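Acyl-CoA dehydrogenase (Thermus thermophilus, PDB 2Z1Q) probably catalyses the FAD-dependent 2,3-dehydrogenation of saturated acyl-CoA thioesters, handing the electrons to a separate acceptor. Local coordinates at residues B[110-115]-B[182-187]. Residues are numbered along the deposited sequence; the frame is centred on the assembly and turned at random.
Sequences YGAHTS and ISNAGF. With FAD (flavin-adenine dinucleotide), chain D.
Ser183 and Ala112 meet, CB to CB at 3.9 Å, beside the flavin. At the edge of the isoalloxazine ring, nearly in its plane, Ser183 OG donates to FAD N5 over 2.6 Å, while the Ser183 backbone N reaches FAD O4 from above one face, over 3.3 Å at an N-H...O angle of 153°. One residue therefore grips two polar atoms on the same edge of the flavin, and its CB comes within 3.5 Å of FAD O4. On the helix, Thr114 CG2 sits 3.5 Å above one face of the Tyr110 ring, offset toward its rim. The His113 imidazole leads away from 182-187, its two nitrogens hydrogen-bonded to Ala144 N and Leu137 O.

Both serine donors can face the cofactor because OG stands beside the backbone N and anti to the carbonyl carbon (chi1 -54°). Ser183 and Asn184 are the two central residues of a type II turn from Ile182 to Ala185, Asn184 having the left-handed conformation usual for the third position, and the end of the Asn184 side chain packs against Ala112 and His113. At Ala112 the helix and turn approach to 6.6 Å, CA of Ala112 to CA of Ser183. N5 is the flavin atom that takes up hydride in this family, and the serine O-H donated to it would probably draw electron density from that atom.

The pairing illustrates how a cofactor site is built where domains join: helix 106-117, from the N-terminal helical domain, lies against the end of strand 172-183 in the middle beta domain. Val108 and Thr109 of the same helix extend the packing to Ser183 and Asn184, Phe187 reaches helix 62-71, and on the sheet side Ile182 pairs through its backbone with Arg231 of strand 230-235.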
loop_
_atom_site.group_PDB
_atom_site.type_symbol
_atom_site.label_atom_id
_atom_site.label_comp_id
_atom_site.label_asym_id
_atom_site.label_seq_id
_atom_site.Cartn_x
_atom_site.Cartn_y
_atom_site.Cartn_z
ATOM N N TYR B 110 14.317 19.959 -4.577
ATOM C CA TYR B 110 15.762 19.750 -4.726
ATOM C C TYR B 110 16.060 18.774 -5.869
ATOM O O TYR B 110 16.869 19.066 -6.756
ATOM C CB TYR B 110 16.349 19.175 -3.425
ATOM C CG TYR B 110 17.814 18.790 -3.513
ATOM C CD1 TYR B 110 18.809 19.749 -3.387
ATOM C CD2 TYR B 110 18.200 17.464 -3.753
ATOM C CE1 TYR B 110 20.154 19.421 -3.493
ATOM C CE2 TYR B 110 19.562 17.119 -3.863
ATOM C CZ TYR B 110 20.528 18.118 -3.730
ATOM O OH TYR B 110 21.877 17.878 -3.834
ATOM N N GLY B 111 15.398 17.619 -5.839
ATOM C CA GLY B 111 15.609 16.602 -6.854
ATOM C C GLY B 111 15.353 17.049 -8.281
ATOM O O GLY B 111 16.172 16.810 -9.170
ATOM N N ALA B 112 14.222 17.700 -8.523
ATOM C CA ALA B 112 13.916 18.138 -9.873
ATOM C C ALA B 112 14.980 19.143 -10.345
ATOM O O ALA B 112 15.473 19.071 -11.463
ATOM C CB ALA B 112 12.527 18.750 -9.919
ATOM N N HIS B 113 15.340 20.069 -9.472
ATOM C CA HIS B 113 16.356 21.068 -9.801
ATOM C C HIS B 113 17.722 20.433 -10.173
ATOM O O HIS B 113 18.175 20.566 -11.306
ATOM C CB HIS B 113 16.511 22.013 -8.619
ATOM C CG HIS B 113 17.531 23.085 -8.832
ATOM N ND1 HIS B 113 17.352 24.123 -9.727
ATOM C CD2 HIS B 113 18.742 23.287 -8.255
ATOM C CE1 HIS B 113 18.409 24.913 -9.688
ATOM N NE2 HIS B 113 19.264 24.431 -8.806
ATOM N N THR B 114 18.349 19.727 -9.229
ATOM C CA THR B 114 19.667 19.107 -9.472
ATOM C C THR B 114 19.740 18.036 -10.568
ATOM O O THR B 114 20.805 17.841 -11.177
ATOM C CB THR B 114 20.249 18.473 -8.170
ATOM O OG1 THR B 114 19.430 17.377 -7.755
ATOM C CG2 THR B 114 20.310 19.504 -7.048
ATOM N N SER B 115 18.637 17.343 -10.841
ATOM C CA SER B 115 18.677 16.313 -11.866
ATOM C C SER B 115 18.121 16.788 -13.208
ATOM O O SER B 115 18.851 17.341 -14.024
ATOM C CB SER B 115 17.947 15.049 -11.388
ATOM O OG SER B 115 16.563 15.281 -11.189
ATOM N N ILE B 182 4.497 20.018 -13.947
ATOM C CA ILE B 182 5.882 20.504 -13.884
ATOM C C ILE B 182 6.319 20.875 -12.469
ATOM O O ILE B 182 5.839 21.852 -11.909
ATOM C CB ILE B 182 6.071 21.732 -14.805
ATOM C CG1 ILE B 182 6.059 21.282 -16.252
ATOM C CG2 ILE B 182 7.390 22.422 -14.536
ATOM C CD1 ILE B 182 4.745 20.783 -16.704
ATOM N N SER B 183 7.224 20.091 -11.892
ATOM C CA SER B 183 7.720 20.401 -10.546
ATOM C C SER B 183 8.510 21.710 -10.587
ATOM O O SER B 183 9.236 21.966 -11.553
ATOM C CB SER B 183 8.650 19.280 -10.031
ATOM O OG SER B 183 8.039 18.007 -10.091
ATOM N N ASN B 184 8.360 22.522 -9.542
ATOM C CA ASN B 184 9.053 23.810 -9.416
ATOM C C ASN B 184 8.493 24.917 -10.317
ATOM O O ASN B 184 8.965 26.062 -10.283
ATOM C CB ASN B 184 10.562 23.639 -9.714
ATOM C CG ASN B 184 11.307 22.810 -8.651
ATOM O OD1 ASN B 184 12.436 22.379 -8.884
ATOM N ND2 ASN B 184 10.692 22.597 -7.496
ATOM N N ALA B 185 7.479 24.587 -11.111
ATOM C CA ALA B 185 6.868 25.539 -12.037
ATOM C C ALA B 185 6.389 26.824 -11.384
ATOM O O ALA B 185 6.321 27.871 -12.032
ATOM C CB ALA B 185 5.720 24.873 -12.774
ATOM N N GLY B 186 6.055 26.755 -10.104
ATOM C CA GLY B 186 5.570 27.923 -9.402
ATOM C C GLY B 186 6.615 29.000 -9.124
ATOM O O GLY B 186 6.250 30.146 -8.882
ATOM N N PHE B 187 7.900 28.641 -9.161
ATOM C CA PHE B 187 8.969 29.604 -8.884
ATOM C C PHE B 187 10.240 29.404 -9.714
ATOM O O PHE B 187 11.221 30.122 -9.528
ATOM C CB PHE B 187 9.323 29.566 -7.393
ATOM C CG PHE B 187 9.370 28.171 -6.824
ATOM C CD1 PHE B 187 8.398 27.743 -5.924
ATOM C CD2 PHE B 187 10.361 27.277 -7.218
ATOM C CE1 PHE B 187 8.413 26.443 -5.424
ATOM C CE2 PHE B 187 10.384 25.975 -6.727
ATOM C CZ PHE B 187 9.408 25.557 -5.828
HETATM P PA FAD D . -0.401 6.819 -17.419
HETATM O O1A FAD D . -0.474 7.458 -16.128
HETATM O O2A FAD D . -0.468 7.603 -18.809
HETATM O O5B FAD D . 0.289 5.414 -17.459
HETATM C C5B FAD D . -0.611 4.422 -16.968
HETATM C C4B FAD D . 0.206 3.181 -17.250
HETATM O O4B FAD D . 1.551 3.188 -17.517
HETATM C C3B FAD D . -0.179 1.783 -16.585
HETATM O O3B FAD D . -1.291 1.187 -17.264
HETATM C C2B FAD D . 1.239 1.144 -16.879
HETATM O O2B FAD D . 1.271 -0.281 -17.012
HETATM C C1B FAD D . 1.346 1.968 -18.130
HETATM N N9A FAD D . 2.231 1.672 -19.217
HETATM C C8A FAD D . 2.769 2.665 -19.983
HETATM N N7A FAD D . 3.490 2.166 -20.919
HETATM C C5A FAD D . 3.488 0.821 -20.810
HETATM C C6A FAD D . 4.089 -0.244 -21.546
HETATM N N6A FAD D . 4.889 0.047 -22.632
HETATM N N1A FAD D . 3.849 -1.519 -21.135
HETATM C C2A FAD D . 3.060 -1.795 -20.101
HETATM N N3A FAD D . 2.489 -0.824 -19.417
HETATM C C4A FAD D . 2.650 0.477 -19.709
HETATM N N1 FAD D . 7.073 15.516 -15.573
HETATM C C2 FAD D . 8.091 16.278 -16.030
HETATM O O2 FAD D . 8.338 16.258 -17.225
HETATM N N3 FAD D . 8.834 17.078 -15.224
HETATM C C4 FAD D . 8.604 17.173 -13.869
HETATM O O4 FAD D . 9.265 17.890 -13.159
HETATM C C4X FAD D . 7.488 16.375 -13.303
HETATM N N5 FAD D . 7.151 16.419 -12.003
HETATM C C5X FAD D . 6.097 15.712 -11.522
HETATM C C6 FAD D . 5.701 15.812 -10.141
HETATM C C7 FAD D . 4.578 15.104 -9.681
HETATM C C7M FAD D . 4.154 15.238 -8.231
HETATM C C8 FAD D . 3.834 14.267 -10.573
HETATM C C8M FAD D . 2.614 13.496 -10.120
HETATM C C9 FAD D . 4.211 14.155 -11.893
HETATM C C9A FAD D . 5.337 14.872 -12.401
HETATM N N10 FAD D . 5.677 14.774 -13.768
HETATM C C10 FAD D . 6.727 15.516 -14.270
HETATM C "C1'" FAD D . 4.845 13.915 -14.572
HETATM C "C2'" FAD D . 5.433 12.527 -14.867
HETATM O "O2'" FAD D . 6.601 12.625 -15.668
HETATM C "C3'" FAD D . 4.287 11.871 -15.568
HETATM O "O3'" FAD D . 3.181 11.813 -14.621
HETATM C "C4'" FAD D . 4.530 10.460 -16.025
HETATM O "O4'" FAD D . 5.580 10.343 -16.989
HETATM C "C5'" FAD D . 3.188 10.109 -16.557
HETATM O "O5'" FAD D . 3.069 8.850 -16.996
HETATM P P FAD D . 1.474 8.811 -17.165
HETATM O O1P FAD D . 0.884 9.255 -15.875
HETATM O O2P FAD D . 0.992 9.817 -18.350
HETATM O O3P FAD D . 1.176 7.233 -17.462
#